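Local structure of spermidine synthase (Corynebacterium glutamicum ATCC 13032, 3GJY) at residues R72-G77 with R105-V110; A78-D83 with E248-N253; Q64-E69 with A100-R105; D166-A169 with T173-N176. The protein is probably a spermidine synthase, expected to transfer an aminopropyl group from decarboxylated S-adenosylmethionine to putrescine during polyamine biosynthesis. One frame throughout, in Å; residues are numbered along the deposited sequence. Where two conformers were deposited one is given.

Interaction 1: residues R72-G77 with R105-V110; sequences RWIATG and RYFADV
Ala75 meets the two aromatic side chains of Tyr106 and Phe107, and the contact is mainly apolar packing, with no hydrogen bond between the segments. The methyl comes obliquely onto the tyrosine at its hydroxyl end: Ala75 CB lies 3.4 Å from Tyr106 CE2 and 3.5 Å from Tyr106 OH. Tyr106 swings its CG anti to the backbone N (chi1 176°), which carries the ring outward to that methyl. Phe107 instead reaches with its far tip, CZ, which stands 4.0 Å from Ala75 CA. The carbonyl of Ile74 comes near the plane of the same ring at its edge, with Ile74 O 4.2 Å from Phe107 CZ.

Within helix 102-110 the rings are steadied by their neighbours. Tyr106 CD2 sits 4.0 Å above the centre of one face of the Phe107 ring, and Val110 CG2 lies over one face of the Tyr106 ring, toward its rim. The tyrosine hydroxyl is hydrogen-bonded to Arg79 NH1, one turn further along the partner helix.

These rings fill an axis separation of 11.5 Å at a crossing angle of -34°. Helix 102-110 thereby packs on helix 69-85, while Phe107 also touches Asn116 of strand 115-120 and Thr76 faces helix 255-264.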
loop_
_atom_site.group_PDB
_atom_site.type_symbol
_atom_site.label_atom_id
_atom_site.label_comp_id
_atom_site.label_asym_id
_atom_site.label_seq_id
_atom_site.Cartn_x
_atom_site.Cartn_y
_atom_site.Cartn_z
ATOM N N ARG A 72 4.957 7.151 -3.859
ATOM C CA ARG A 72 4.460 8.234 -4.703
ATOM C C ARG A 72 3.314 7.740 -5.595
ATOM O O ARG A 72 2.341 8.496 -5.841
ATOM C CB ARG A 72 5.588 8.771 -5.585
ATOM C CG ARG A 72 6.715 9.369 -4.768
ATOM C CD ARG A 72 7.876 9.769 -5.674
ATOM N NE ARG A 72 7.565 10.909 -6.519
ATOM C CZ ARG A 72 7.815 12.175 -6.182
ATOM N NH1 ARG A 72 8.363 12.489 -5.005
ATOM N NH2 ARG A 72 7.502 13.139 -7.023
ATOM N N TRP A 73 3.442 6.511 -6.103
ATOM C CA TRP A 73 2.406 5.962 -6.998
ATOM C C TRP A 73 1.103 5.705 -6.259
ATOM O O TRP A 73 0.017 6.027 -6.762
ATOM C CB TRP A 73 2.899 4.697 -7.704
ATOM C CG TRP A 73 4.181 4.919 -8.464
ATOM C CD1 TRP A 73 4.728 6.113 -8.855
ATOM C CD2 TRP A 73 5.049 3.906 -8.928
ATOM N NE1 TRP A 73 5.924 5.907 -9.506
ATOM C CE2 TRP A 73 6.136 4.553 -9.585
ATOM C CE3 TRP A 73 5.021 2.505 -8.872
ATOM C CZ2 TRP A 73 7.201 3.837 -10.152
ATOM C CZ3 TRP A 73 6.098 1.787 -9.468
ATOM C CH2 TRP A 73 7.153 2.464 -10.092
ATOM N N ILE A 74 1.208 5.127 -5.054
ATOM C CA ILE A 74 0.009 4.962 -4.202
ATOM C C ILE A 74 -0.619 6.351 -3.923
ATOM O O ILE A 74 -1.843 6.518 -4.028
ATOM C CB ILE A 74 0.328 4.236 -2.891
ATOM C CG1 ILE A 74 0.700 2.783 -3.212
ATOM C CG2 ILE A 74 -0.860 4.298 -1.937
ATOM C CD1 ILE A 74 1.309 2.048 -2.011
ATOM N N ALA A 75 0.205 7.331 -3.555
ATOM C CA ALA A 75 -0.329 8.673 -3.285
ATOM C C ALA A 75 -1.102 9.193 -4.488
ATOM O O ALA A 75 -2.207 9.704 -4.343
ATOM C CB ALA A 75 0.804 9.643 -2.953
ATOM N N THR A 76 -0.520 9.071 -5.688
ATOM C CA THR A 76 -1.159 9.611 -6.880
ATOM C C THR A 76 -2.477 8.872 -7.191
ATOM O O THR A 76 -3.523 9.512 -7.440
ATOM C CB THR A 76 -0.197 9.500 -8.076
ATOM O OG1 THR A 76 0.917 10.364 -7.839
ATOM C CG2 THR A 76 -0.916 9.881 -9.391
ATOM N N GLY A 77 -2.432 7.548 -7.183
ATOM C CA GLY A 77 -3.632 6.791 -7.554
ATOM C C GLY A 77 -4.737 6.964 -6.523
ATOM O O GLY A 77 -5.895 7.148 -6.885
ATOM N N ARG A 105 1.091 8.779 7.591
ATOM C CA ARG A 105 1.531 10.153 7.885
ATOM C C ARG A 105 1.270 11.091 6.689
ATOM O O ARG A 105 0.849 12.251 6.845
ATOM C CB ARG A 105 3.019 10.079 8.240
ATOM C CG ARG A 105 3.759 11.419 8.418
ATOM C CD ARG A 105 5.192 11.094 8.816
ATOM N NE ARG A 105 6.084 12.254 8.905
ATOM C CZ ARG A 105 6.984 12.592 7.989
ATOM N NH1 ARG A 105 7.079 11.934 6.831
ATOM N NH2 ARG A 105 7.804 13.590 8.262
ATOM N N TYR A 106 1.525 10.573 5.484
ATOM C CA TYR A 106 1.286 11.337 4.267
ATOM C C TYR A 106 -0.201 11.676 4.108
ATOM O O TYR A 106 -0.584 12.846 3.934
ATOM C CB TYR A 106 1.781 10.499 3.072
ATOM C CG TYR A 106 1.494 11.145 1.750
ATOM C CD1 TYR A 106 2.393 12.059 1.185
ATOM C CD2 TYR A 106 0.325 10.867 1.061
ATOM C CE1 TYR A 106 2.123 12.672 -0.034
ATOM C CE2 TYR A 106 0.020 11.495 -0.151
ATOM C CZ TYR A 106 0.928 12.406 -0.688
ATOM O OH TYR A 106 0.636 13.012 -1.887
ATOM N N PHE A 107 -1.052 10.633 4.169
ATOM C CA PHE A 107 -2.481 10.871 3.988
ATOM C C PHE A 107 -3.065 11.707 5.103
ATOM O O PHE A 107 -4.010 12.468 4.885
ATOM C CB PHE A 107 -3.275 9.568 3.813
ATOM C CG PHE A 107 -3.076 8.940 2.466
ATOM C CD1 PHE A 107 -3.563 9.549 1.339
ATOM C CD2 PHE A 107 -2.301 7.805 2.330
ATOM C CE1 PHE A 107 -3.352 8.978 0.074
ATOM C CE2 PHE A 107 -2.059 7.245 1.067
ATOM C CZ PHE A 107 -2.596 7.842 -0.063
ATOM N N ALA A 108 -2.528 11.550 6.309
ATOM C CA ALA A 108 -3.015 12.371 7.436
ATOM C C ALA A 108 -2.762 13.871 7.181
ATOM O O ALA A 108 -3.559 14.732 7.602
ATOM C CB ALA A 108 -2.395 11.944 8.735
ATOM N N ASP A 109 -1.672 14.185 6.474
ATOM C CA ASP A 109 -1.406 15.595 6.186
ATOM C C ASP A 109 -2.209 16.124 4.985
ATOM O O ASP A 109 -2.741 17.246 5.013
ATOM C CB ASP A 109 0.086 15.820 5.935
ATOM C CG ASP A 109 0.441 17.294 5.951
ATOM O OD1 ASP A 109 0.322 17.910 7.033
ATOM O OD2 ASP A 109 0.822 17.828 4.890
ATOM N N VAL A 110 -2.300 15.300 3.942
ATOM C CA VAL A 110 -3.074 15.674 2.751
ATOM C C VAL A 110 -4.564 15.852 3.089
ATOM O O VAL A 110 -5.213 16.794 2.596
ATOM C CB VAL A 110 -2.910 14.633 1.649
ATOM C CG1 VAL A 110 -3.845 14.911 0.448
ATOM C CG2 VAL A 110 -1.454 14.639 1.181
#

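Interaction 2: residues A78-D83 with E248-N253; sequences ARAFID and EFFSSN
Phe81 and Phe249 mark the nearest backbone approach, their CA atoms 7.8 Å apart, where a turn of helix 69-85 faces an irregular segment that leads from strand 238-245 into helix 255-264. At that separation the side chains must bridge the distance, and three phenylalanines do so.

Phe81 and Phe249 form an oblique aromatic pair, with ring centroids 5.8 Å apart and planes inclined at 50°. They touch through one flank of each ring: Phe81 CD1 is 3.8 Å from Phe249 CE1, and Phe81 CE1 is 4.0 Å from that same atom. The helix residue reaches over because its CG is anti to the backbone N (chi1 -175°), whereas Phe249 has CG anti to its own carbonyl carbon (chi1 -71°). Beyond this pair, Phe81 makes an edge-to-face contact with His85, and Phe249 rests on His222 and Ala224 of strand 222-227.

Phe250 takes a different route, presenting its edge to the helix backbone. Ala80 O lies in the plane of the ring, 3.9 Å from Phe250 CE2, and Ala80 CB is 4.3 Å from the same carbon. Ile260 of helix 255-264 touches both Ala80 and Phe250.

No hydrogen bond joins the two segments, so the contact depends on shape and dispersion between the rings and the Ala80 methyl, while Ala80 O, at the C-H edge of Phe250, probably adds a weak electrostatic attraction. The buried surface totals 166 Å²; Phe81 is buried, while Ala80, Phe249 and Phe250 remain partly exposed, consistent with apolar packing between helix 69-85 and the segment that leads into helix 255-264.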
loop_
_atom_site.group_PDB
_atom_site.type_symbol
_atom_site.label_atom_id
_atom_site.label_comp_id
_atom_site.label_asym_id
_atom_site.label_seq_id
_atom_site.Cartn_x
_atom_site.Cartn_y
_atom_site.Cartn_z
ATOM N N ALA A 78 -4.383 6.890 -5.230
ATOM C CA ALA A 78 -5.391 6.998 -4.169
ATOM C C ALA A 78 -5.972 8.413 -4.112
ATOM O O ALA A 78 -7.189 8.579 -3.992
ATOM C CB ALA A 78 -4.816 6.595 -2.794
ATOM N N ARG A 79 -5.127 9.433 -4.219
ATOM C CA ARG A 79 -5.659 10.818 -4.137
ATOM C C ARG A 79 -6.595 11.087 -5.304
ATOM O O ARG A 79 -7.642 11.732 -5.135
ATOM C CB ARG A 79 -4.551 11.875 -4.122
ATOM C CG ARG A 79 -3.802 11.932 -2.777
ATOM C CD ARG A 79 -2.669 12.920 -2.869
ATOM N NE ARG A 79 -3.132 14.286 -3.058
ATOM C CZ ARG A 79 -2.309 15.329 -3.061
ATOM N NH1 ARG A 79 -0.997 15.138 -2.906
ATOM N NH2 ARG A 79 -2.790 16.555 -3.235
ATOM N N ALA A 80 -6.240 10.601 -6.497
ATOM C CA ALA A 80 -7.134 10.826 -7.652
ATOM C C ALA A 80 -8.534 10.234 -7.378
ATOM O O ALA A 80 -9.566 10.851 -7.671
ATOM C CB ALA A 80 -6.519 10.260 -8.941
ATOM N N PHE A 81 -8.548 9.037 -6.810
ATOM C CA PHE A 81 -9.783 8.361 -6.522
ATOM C C PHE A 81 -10.548 9.064 -5.392
ATOM O O PHE A 81 -11.751 9.326 -5.517
ATOM C CB PHE A 81 -9.480 6.917 -6.118
ATOM C CG PHE A 81 -10.723 6.075 -5.914
ATOM C CD1 PHE A 81 -11.183 5.250 -6.933
ATOM C CD2 PHE A 81 -11.453 6.137 -4.738
ATOM C CE1 PHE A 81 -12.315 4.452 -6.764
ATOM C CE2 PHE A 81 -12.612 5.362 -4.579
ATOM C CZ PHE A 81 -13.027 4.535 -5.610
ATOM N N ILE A 82 -9.873 9.337 -4.274
ATOM C CA ILE A 82 -10.519 9.966 -3.128
ATOM C C ILE A 82 -11.083 11.330 -3.545
ATOM O O ILE A 82 -12.204 11.692 -3.180
ATOM C CB ILE A 82 -9.501 10.130 -1.958
ATOM C CG1 ILE A 82 -9.100 8.754 -1.386
ATOM C CG2 ILE A 82 -10.045 11.059 -0.846
ATOM C CD1 ILE A 82 -7.807 8.791 -0.590
ATOM N N ASP A 83 -10.287 12.096 -4.274
ATOM C CA ASP A 83 -10.728 13.433 -4.672
ATOM C C ASP A 83 -11.971 13.383 -5.550
ATOM O O ASP A 83 -12.835 14.258 -5.459
ATOM C CB ASP A 83 -9.602 14.186 -5.375
ATOM C CG ASP A 83 -8.460 14.539 -4.433
ATOM O OD1 ASP A 83 -8.613 14.427 -3.181
ATOM O OD2 ASP A 83 -7.408 14.928 -4.971
ATOM N N GLU A 248 -15.980 2.705 -10.985
ATOM C CA GLU A 248 -15.143 2.724 -12.181
ATOM C C GLU A 248 -13.873 3.547 -12.008
ATOM O O GLU A 248 -13.910 4.612 -11.414
ATOM C CB GLU A 248 -15.934 3.302 -13.370
ATOM C CG GLU A 248 -17.078 2.446 -13.788
ATOM C CD GLU A 248 -17.740 2.957 -15.027
ATOM O OE1 GLU A 248 -17.101 2.916 -16.100
ATOM O OE2 GLU A 248 -18.903 3.382 -14.918
ATOM N N PHE A 249 -12.759 3.022 -12.506
ATOM C CA PHE A 249 -11.512 3.761 -12.582
ATOM C C PHE A 249 -11.481 4.594 -13.850
ATOM O O PHE A 249 -12.192 4.307 -14.835
ATOM C CB PHE A 249 -10.332 2.788 -12.531
ATOM C CG PHE A 249 -10.145 2.160 -11.164
ATOM C CD1 PHE A 249 -9.677 2.930 -10.084
ATOM C CD2 PHE A 249 -10.536 0.866 -10.930
ATOM C CE1 PHE A 249 -9.535 2.370 -8.817
ATOM C CE2 PHE A 249 -10.379 0.300 -9.664
ATOM C CZ PHE A 249 -9.908 1.065 -8.609
ATOM N N PHE A 250 -10.644 5.616 -13.837
ATOM C CA PHE A 250 -10.529 6.518 -14.987
ATOM C C PHE A 250 -10.041 5.739 -16.222
ATOM O O PHE A 250 -9.269 4.769 -16.128
ATOM C CB PHE A 250 -9.635 7.716 -14.618
ATOM C CG PHE A 250 -10.200 8.545 -13.481
ATOM C CD1 PHE A 250 -11.383 9.260 -13.647
ATOM C CD2 PHE A 250 -9.564 8.585 -12.253
ATOM C CE1 PHE A 250 -11.917 10.026 -12.596
ATOM C CE2 PHE A 250 -10.090 9.348 -11.196
ATOM C CZ PHE A 250 -11.256 10.069 -11.383
ATOM N N SER A 251 -10.536 6.130 -17.386
ATOM C CA SER A 251 -10.066 5.537 -18.621
ATOM C C SER A 251 -8.792 6.217 -19.048
ATOM O O SER A 251 -8.564 7.373 -18.697
ATOM C CB SER A 251 -11.101 5.726 -19.716
ATOM O OG SER A 251 -12.189 4.846 -19.524
ATOM N N SER A 252 -7.985 5.494 -19.814
ATOM C CA SER A 252 -6.745 6.017 -20.325
ATOM C C SER A 252 -6.920 7.295 -21.129
ATOM O O SER A 252 -6.043 8.151 -21.111
ATOM C CB SER A 252 -5.995 4.944 -21.115
ATOM O OG SER A 252 -5.175 4.239 -20.194
ATOM N N ASN A 253 -8.029 7.485 -21.815
ATOM C CA ASN A 253 -8.053 8.781 -22.523
ATOM C C ASN A 253 -8.861 9.917 -21.872
ATOM O O ASN A 253 -9.449 10.776 -22.537
ATOM C CB ASN A 253 -8.270 8.599 -24.023
ATOM C CG ASN A 253 -6.957 8.348 -24.764
ATOM O OD1 ASN A 253 -6.295 7.313 -24.584
ATOM N ND2 ASN A 253 -6.570 9.306 -25.602
#

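Interaction 3: residues Q64-E69 with A100-R105; sequences QALEFE and ACTMAR
Leu66 spans the gap to Thr102 and Met103, and its side chain carries the direct part of the contact. From CB the chain turns so that CG is anti to the carbonyl carbon (chi1 -59°), and the branch at CG then splits the work between two methyls. CD2 goes to the threonine: Leu66 CD2 is 3.9 Å from Thr102 CG2, the two side chains running antiparallel alongside each other. CD1 meets the selenomethionine and also packs on the ring of Tyr106. Met103, bent at both chi2 and chi3, curls back to bring its CE to 3.8 Å from Leu66 CD1 at about a right angle; this approach belongs to one of two deposited conformers and is the less certain half.

The polar end of Thr102 is turned to other partners, chiefly Ser56 OG. A water provides the polar link between the segments: it lies 2.7 Å from Ala65 O and, in the guanidinium plane of Arg105, accepts from NH1 at 2.9 Å. Arg105 NH2 is held separately by a salt bridge to Asp134 and by Val59 O.

Helix 102-110 begins just after the glycine-rich turn that follows strand 92-96, an arrangement characteristic of the Rossmann-like AdoMet-methyltransferase fold, in which that turn usually borders the nucleoside site.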
loop_
_atom_site.group_PDB
_atom_site.type_symbol
_atom_site.label_atom_id
_atom_site.label_comp_id
_atom_site.label_asym_id
_atom_site.label_seq_id
_atom_site.Cartn_x
_atom_site.Cartn_y
_atom_site.Cartn_z
ATOM N N GLN A 64 4.643 15.351 3.457
ATOM C CA GLN A 64 4.350 15.023 2.061
ATOM C C GLN A 64 5.581 14.667 1.213
ATOM O O GLN A 64 5.432 14.361 0.027
ATOM C CB GLN A 64 3.503 16.118 1.426
ATOM C CG GLN A 64 2.063 16.088 1.952
ATOM C CD GLN A 64 1.168 17.094 1.223
ATOM O OE1 GLN A 64 1.181 17.178 -0.023
ATOM N NE2 GLN A 64 0.357 17.819 1.990
ATOM N N ALA A 65 6.775 14.680 1.817
ATOM C CA ALA A 65 7.996 14.344 1.075
ATOM C C ALA A 65 8.231 12.847 1.069
ATOM O O ALA A 65 8.467 12.246 2.128
ATOM C CB ALA A 65 9.206 15.066 1.670
ATOM N N LEU A 66 8.137 12.247 -0.123
ATOM C CA LEU A 66 8.290 10.792 -0.289
ATOM C C LEU A 66 9.427 10.480 -1.231
ATOM O O LEU A 66 9.481 11.079 -2.313
ATOM C CB LEU A 66 7.004 10.177 -0.866
ATOM C CG LEU A 66 5.701 10.366 -0.038
ATOM C CD1 LEU A 66 4.475 9.927 -0.861
ATOM C CD2 LEU A 66 5.758 9.627 1.306
ATOM N N GLU A 67 10.256 9.508 -0.877
ATOM C CA GLU A 67 11.387 9.129 -1.737
ATOM C C GLU A 67 11.254 7.773 -2.396
ATOM O O GLU A 67 11.877 7.496 -3.423
ATOM C CB GLU A 67 12.744 9.303 -1.040
ATOM C CG GLU A 67 13.111 10.781 -1.028
ATOM C CD GLU A 67 14.466 11.095 -0.450
ATOM O OE1 GLU A 67 15.355 10.207 -0.413
ATOM O OE2 GLU A 67 14.627 12.273 -0.028
ATOM N N PHE A 68 10.408 6.933 -1.833
ATOM C CA PHE A 68 10.099 5.632 -2.390
ATOM C C PHE A 68 9.108 5.790 -3.518
ATOM O O PHE A 68 8.018 6.320 -3.311
ATOM C CB PHE A 68 9.537 4.679 -1.309
ATOM C CG PHE A 68 10.617 4.040 -0.482
ATOM C CD1 PHE A 68 11.348 4.802 0.416
ATOM C CD2 PHE A 68 10.953 2.697 -0.664
ATOM C CE1 PHE A 68 12.414 4.245 1.125
ATOM C CE2 PHE A 68 12.018 2.124 0.056
ATOM C CZ PHE A 68 12.724 2.903 0.976
ATOM N N GLU A 69 9.497 5.350 -4.717
ATOM C CA GLU A 69 8.649 5.544 -5.898
ATOM C C GLU A 69 7.266 4.953 -5.724
ATOM O O GLU A 69 6.261 5.588 -6.036
ATOM C CB GLU A 69 9.307 4.961 -7.167
ATOM C CG GLU A 69 10.706 5.570 -7.462
ATOM C CD GLU A 69 10.662 7.028 -7.869
ATOM O OE1 GLU A 69 9.619 7.495 -8.361
ATOM O OE2 GLU A 69 11.688 7.728 -7.695
ATOM N N ALA A 100 7.339 2.374 8.701
ATOM C CA ALA A 100 7.416 3.539 9.507
ATOM C C ALA A 100 6.114 4.336 9.661
ATOM O O ALA A 100 6.192 5.471 10.095
ATOM C CB ALA A 100 8.553 4.478 8.963
ATOM N N CYS A 101 4.956 3.793 9.246
ATOM C CA CYS A 101 3.718 4.589 9.158
ATOM C C CYS A 101 3.802 5.791 8.223
ATOM O O CYS A 101 3.031 6.739 8.363
ATOM C CB CYS A 101 3.272 5.067 10.547
ATOM S SG CYS A 101 2.875 3.746 11.709
ATOM N N THR A 102 4.732 5.752 7.266
ATOM C CA THR A 102 4.957 6.910 6.412
ATOM C C THR A 102 3.788 7.210 5.472
ATOM O O THR A 102 3.432 8.391 5.290
ATOM C CB THR A 102 6.260 6.719 5.666
ATOM O OG1 THR A 102 7.305 6.550 6.653
ATOM C CG2 THR A 102 6.565 7.886 4.667
HETATM N N MSE A 103 3.192 6.191 4.851
HETATM C CA MSE A 103 2.020 6.425 4.017
HETATM C C MSE A 103 0.849 7.016 4.844
HETATM O O MSE A 103 0.139 7.916 4.401
HETATM C CB MSE A 103 1.604 5.097 3.362
HETATM C CG MSE A 103 0.766 5.231 2.128
HETATM SE SE MSE A 103 1.754 5.576 0.424
HETATM C CE MSE A 103 1.815 7.552 0.480
ATOM N N ALA A 104 0.631 6.472 6.048
ATOM C CA ALA A 104 -0.400 6.989 6.955
ATOM C C ALA A 104 -0.168 8.470 7.284
ATOM O O ALA A 104 -1.095 9.302 7.275
ATOM C CB ALA A 104 -0.511 6.123 8.234
ATOM N N ARG A 105 1.091 8.779 7.591
ATOM C CA ARG A 105 1.531 10.153 7.885
ATOM C C ARG A 105 1.270 11.091 6.689
ATOM O O ARG A 105 0.849 12.251 6.845
ATOM C CB ARG A 105 3.019 10.079 8.240
ATOM C CG ARG A 105 3.759 11.419 8.418
ATOM C CD ARG A 105 5.192 11.094 8.816
ATOM N NE ARG A 105 6.084 12.254 8.905
ATOM C CZ ARG A 105 6.984 12.592 7.989
ATOM N NH1 ARG A 105 7.079 11.934 6.831
ATOM N NH2 ARG A 105 7.804 13.590 8.262
HETATM O O HOH W 1 8.798 12.996 4.734
#

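Interaction 4: residues D166-A169 with T173-N176; sequences DVFA and TPQN
Val167, Phe168 and Pro174 pack together across a loop that follows strand 160-165 of the Rossmann-like AdoMet-methyltransferase sheet. Loops at this strand end border the active site in spermidine synthases, so the location is consistent with a flap over the substrate pocket, although no bound ligand fixes its role here.

The innermost shell is Phe168 against the proline. Phe168 CD2 lies 3.6 Å from Pro174 CG and 3.7 Å from Pro174 CD, and Phe168 CE2 is 3.7 Å from Pro174 CG. The pyrrolidine ring thus comes obliquely at one flank of the aromatic ring, and the side chains cross at about a right angle. Val167 adds a looser touch beside it, with Val167 CG2 4.1 Å from Pro174 CD and 4.4 Å from Thr173 OG1. No hydrogen bond joins the two segments, and the contact lies at the surface.

Backbone shape places these groups. Phe168 has a positive phi of 44°, a left-handed conformation that turns the chain and directs its CB toward the proline. On the other side, Thr173 OG1 donates a weak hydrogen bond to Pro174 O at 3.3 Å, a local link beside the proline. Farther out, Val167 touches Phe177 and Phe168 touches Leu121, while the start of the following 3-10 segment is tied down by Gln175 O to Thr178 OG1 and by Asn176 O to Arg149 NH1.

Backbone bonds of Asp166 with Leu96 fasten the loop's root to strand 92-96, and its carboxylate oxygens have separate partners: OD2 is hydrogen-bonded with Tyr70 OH, and OD1 accepts from Asn199 ND2.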
loop_
_atom_site.group_PDB
_atom_site.type_symbol
_atom_site.label_atom_id
_atom_site.label_comp_id
_atom_site.label_asym_id
_atom_site.label_seq_id
_atom_site.Cartn_x
_atom_site.Cartn_y
_atom_site.Cartn_z
ATOM N N ASP A 166 0.406 -2.925 2.243
ATOM C CA ASP A 166 1.847 -2.758 2.013
ATOM C C ASP A 166 2.566 -3.567 3.059
ATOM O O ASP A 166 3.147 -3.045 4.001
ATOM C CB ASP A 166 2.253 -1.277 2.048
ATOM C CG ASP A 166 3.703 -1.046 1.640
ATOM O OD1 ASP A 166 4.239 -1.900 0.946
ATOM O OD2 ASP A 166 4.291 -0.004 2.039
ATOM N N VAL A 167 2.479 -4.878 2.883
ATOM C CA VAL A 167 3.055 -5.839 3.819
ATOM C C VAL A 167 4.458 -6.253 3.351
ATOM O O VAL A 167 4.680 -6.509 2.147
ATOM C CB VAL A 167 2.085 -7.058 4.073
ATOM C CG1 VAL A 167 0.761 -6.584 4.600
ATOM C CG2 VAL A 167 1.847 -7.887 2.859
ATOM N N PHE A 168 5.391 -6.339 4.298
ATOM C CA PHE A 168 6.744 -6.915 4.016
ATOM C C PHE A 168 7.286 -6.380 2.696
ATOM O O PHE A 168 7.651 -7.150 1.785
ATOM C CB PHE A 168 6.667 -8.441 3.993
ATOM C CG PHE A 168 6.032 -9.007 5.213
ATOM C CD1 PHE A 168 6.698 -8.959 6.440
ATOM C CD2 PHE A 168 4.771 -9.585 5.148
ATOM C CE1 PHE A 168 6.123 -9.489 7.586
ATOM C CE2 PHE A 168 4.171 -10.123 6.294
ATOM C CZ PHE A 168 4.860 -10.079 7.520
ATOM N N ALA A 169 7.353 -5.052 2.595
ATOM C CA ALA A 169 7.692 -4.431 1.330
ATOM C C ALA A 169 9.091 -4.836 0.946
ATOM O O ALA A 169 9.978 -4.920 1.802
ATOM C CB ALA A 169 7.522 -2.903 1.396
ATOM N N THR A 173 4.530 -11.150 -1.714
ATOM C CA THR A 173 3.588 -11.015 -0.607
ATOM C C THR A 173 3.234 -12.424 -0.040
ATOM O O THR A 173 3.089 -13.333 -0.847
ATOM C CB THR A 173 2.417 -10.070 -1.023
ATOM O OG1 THR A 173 1.159 -10.541 -0.544
ATOM C CG2 THR A 173 2.378 -9.848 -2.571
ATOM N N PRO A 174 3.154 -12.598 1.313
ATOM C CA PRO A 174 2.632 -13.902 1.796
ATOM C C PRO A 174 1.318 -14.275 1.148
ATOM O O PRO A 174 0.469 -13.404 0.863
ATOM C CB PRO A 174 2.422 -13.702 3.283
ATOM C CG PRO A 174 3.357 -12.581 3.649
ATOM C CD PRO A 174 3.433 -11.692 2.446
ATOM N N GLN A 175 1.144 -15.575 0.931
ATOM C CA GLN A 175 0.059 -16.070 0.122
ATOM C C GLN A 175 -1.296 -15.659 0.679
ATOM O O GLN A 175 -2.218 -15.336 -0.111
ATOM C CB GLN A 175 0.181 -17.602 0.003
ATOM C CG GLN A 175 -0.678 -18.187 -1.103
ATOM C CD GLN A 175 -2.009 -18.621 -0.592
ATOM O OE1 GLN A 175 -2.326 -18.394 0.574
ATOM N NE2 GLN A 175 -2.825 -19.231 -1.462
ATOM N N ASN A 176 -1.415 -15.581 2.002
ATOM C CA ASN A 176 -2.702 -15.254 2.608
ATOM C C ASN A 176 -3.182 -13.821 2.450
ATOM O O ASN A 176 -4.306 -13.506 2.803
ATOM C CB ASN A 176 -2.844 -15.754 4.050
ATOM C CG ASN A 176 -1.894 -15.120 4.999
ATOM O OD1 ASN A 176 -0.998 -14.369 4.622
ATOM N ND2 ASN A 176 -2.047 -15.484 6.285
#

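Interactions 1, 2 and 3 form one connected region around helix 69-85. Interactions 1 and 3 have centres about 7 Å apart, share Arg105 and both use helix 102-110; interaction 2 lies about 14 Å from interaction 1 on the next turns of helix 69-85. Along the chain their segments alternate, so the helix is joined to helix 102-110 on one hand and to the late segment 248-253 on the other. Interaction 4 comes between these, with its centre about 18 Å from that of interaction 3 and nearest atoms about 6 Å apart. The first three thus pack helices and loops around the central sheet, while the fourth shapes a loop at the C-terminal end of inner strand 160-165.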